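Local coordinates for glycerate dehydrogenase related protein (Thermoplasma acidophilum, PDB 3GVX) that belongs to the D-isomer specific 2-hydroxyacid dehydrogenases and probably reduces hydroxypyruvate or glyoxylate with a nicotinamide cofactor, at the interface of chains A and B. Numbering follows the deposited sequence. Chains: chain A/B, Glycerate dehydrogenase related protein.

The interface of chains A and B. Residues chain A 83, 87, 136, 139-140, 267; chain B 121, 143-145.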
loop_
_atom_site.group_PDB
_atom_site.type_symbol
_atom_site.label_atom_id
_atom_site.label_comp_id
_atom_site.label_asym_id
_atom_site.label_seq_id
_atom_site.Cartn_x
_atom_site.Cartn_y
_atom_site.Cartn_z
ATOM N N ILE A 83 12.388 3.687 -1.754
ATOM C CA ILE A 83 11.142 4.041 -1.102
ATOM C C ILE A 83 10.094 4.642 -2.045
ATOM O O ILE A 83 8.953 4.198 -2.064
ATOM C CB ILE A 83 11.384 4.998 0.085
ATOM C CG1 ILE A 83 12.090 4.241 1.217
ATOM C CG2 ILE A 83 10.078 5.611 0.525
ATOM C CD1 ILE A 83 12.627 5.120 2.316
ATOM N N GLU A 87 6.436 2.778 -3.405
ATOM C CA GLU A 87 5.115 3.389 -3.246
ATOM C C GLU A 87 4.412 3.375 -4.595
ATOM O O GLU A 87 3.257 2.977 -4.720
ATOM C CB GLU A 87 5.203 4.830 -2.709
ATOM C CG GLU A 87 5.605 4.920 -1.248
ATOM C CD GLU A 87 5.391 6.319 -0.643
ATOM O OE1 GLU A 87 4.729 7.158 -1.289
ATOM O OE2 GLU A 87 5.872 6.586 0.478
ATOM N N ARG A 136 12.362 -3.064 -0.520
ATOM C CA ARG A 136 11.347 -2.162 -0.012
ATOM C C ARG A 136 9.960 -2.695 -0.360
ATOM O O ARG A 136 9.059 -2.706 0.460
ATOM C CB ARG A 136 11.553 -0.754 -0.586
ATOM C CG ARG A 136 10.548 0.240 -0.067
ATOM C CD ARG A 136 10.571 0.328 1.445
ATOM N NE ARG A 136 9.589 1.296 1.936
ATOM C CZ ARG A 136 9.462 1.703 3.195
ATOM N NH1 ARG A 136 10.271 1.228 4.129
ATOM N NH2 ARG A 136 8.525 2.589 3.511
ATOM N N HIS A 139 9.098 -5.577 1.711
ATOM C CA HIS A 139 8.738 -5.069 3.017
ATOM C C HIS A 139 7.264 -4.648 2.991
ATOM O O HIS A 139 6.522 -4.934 3.923
ATOM C CB HIS A 139 9.657 -3.896 3.394
ATOM C CG HIS A 139 9.064 -2.959 4.393
ATOM N ND1 HIS A 139 9.280 -3.074 5.744
ATOM C CD2 HIS A 139 8.247 -1.896 4.235
ATOM C CE1 HIS A 139 8.629 -2.115 6.378
ATOM N NE2 HIS A 139 7.993 -1.385 5.484
ATOM N N LEU A 140 6.829 -4.002 1.912
ATOM C CA LEU A 140 5.431 -3.574 1.813
ATOM C C LEU A 140 4.513 -4.780 1.671
ATOM O O LEU A 140 3.489 -4.891 2.357
ATOM C CB LEU A 140 5.217 -2.619 0.629
ATOM C CG LEU A 140 5.998 -1.305 0.684
ATOM C CD1 LEU A 140 5.612 -0.419 -0.498
ATOM C CD2 LEU A 140 5.729 -0.620 2.018
ATOM N N ILE A 267 11.911 13.858 0.054
ATOM C CA ILE A 267 12.394 12.667 0.703
ATOM C C ILE A 267 13.858 12.387 0.374
ATOM O O ILE A 267 14.597 11.914 1.231
ATOM C CB ILE A 267 11.514 11.464 0.350
ATOM C CG1 ILE A 267 11.786 10.349 1.356
ATOM C CG2 ILE A 267 11.744 11.032 -1.095
ATOM C CD1 ILE A 267 11.664 8.946 0.792
ATOM N N TYR B 121 5.525 8.356 2.562
ATOM C CA TYR B 121 6.607 8.284 3.532
ATOM C C TYR B 121 6.875 9.577 4.304
ATOM O O TYR B 121 7.132 10.623 3.711
ATOM C CB TYR B 121 7.898 7.831 2.860
ATOM C CG TYR B 121 9.012 7.564 3.839
ATOM C CD1 TYR B 121 9.185 6.303 4.402
ATOM C CD2 TYR B 121 9.909 8.568 4.195
ATOM C CE1 TYR B 121 10.234 6.044 5.293
ATOM C CE2 TYR B 121 10.960 8.326 5.082
ATOM C CZ TYR B 121 11.118 7.059 5.623
ATOM O OH TYR B 121 12.175 6.797 6.455
ATOM N N ALA B 143 3.837 0.685 8.001
ATOM C CA ALA B 143 4.700 0.008 7.040
ATOM C C ALA B 143 5.181 0.983 5.962
ATOM O O ALA B 143 6.329 0.944 5.541
ATOM C CB ALA B 143 3.959 -1.151 6.409
ATOM N N PHE B 144 4.287 1.868 5.529
ATOM C CA PHE B 144 4.623 2.871 4.520
ATOM C C PHE B 144 5.478 3.986 5.104
ATOM O O PHE B 144 5.863 4.914 4.405
ATOM C CB PHE B 144 3.345 3.455 3.885
ATOM C CG PHE B 144 2.827 2.668 2.722
ATOM C CD1 PHE B 144 3.448 2.738 1.495
ATOM C CD2 PHE B 144 1.726 1.842 2.851
ATOM C CE1 PHE B 144 2.989 2.005 0.426
ATOM C CE2 PHE B 144 1.262 1.102 1.776
ATOM C CZ PHE B 144 1.899 1.186 0.563
ATOM N N GLY B 145 5.757 3.894 6.397
ATOM C CA GLY B 145 6.554 4.902 7.059
ATOM C C GLY B 145 5.778 6.142 7.459
ATOM O O GLY B 145 6.356 7.172 7.759
HETATM O O HOH W 1 6.649 4.495 1.931
#
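A two-fold symmetric homodimer interface, of mixed polar and apolar character, joins helices 78-97, 132-144 and 266-279 of chain A to B:Tyr121 and the end of helix 132-143 in chain B; pairing of this sort is usual in the family and probably reflects the working dimer. A:Glu87 reaches across with its chain extended beyond CG, and carboxylate oxygen OE2 accepts a hydrogen bond from the backbone N of B:Tyr121 at 2.8 Å through its syn lone pair. A:Glu87 OE2 also lies 2.7 Å from a water oxygen, which meets the carbonyl O of B:Phe144 at 2.6 Å and guanidinium NH2 of A:Arg136. An alanine in place of A:Glu87 would probably leave the B:Tyr121 amide without its acceptor and the water less firmly fixed. The guanidinium has A:Ile83 CG1 toward the rim of one face and A:His139 CD2 toward the rim of the opposite face, which probably helps to fix the plane whose edge faces the water and B:Phe144 O. With CG anti to the backbone N (chi1 -173°), the B:Tyr121 ring points away from that bonded nitrogen and takes A:Ile83 CD1 over one face near the rim, while A:Ile267 touches CD2 with CG1 at 3.8 Å. Farther along, A:Leu140 lays CD2 over one face of the B:Phe144 ring, near the rim, and brings CD1 to CE1 at 3.7 Å. Beside it, imidazole NE2 of A:His139 donates to the carbonyl O of B:Ala143 at 2.9 Å, nearly straight at 164°, with that oxygen in the imidazole plane.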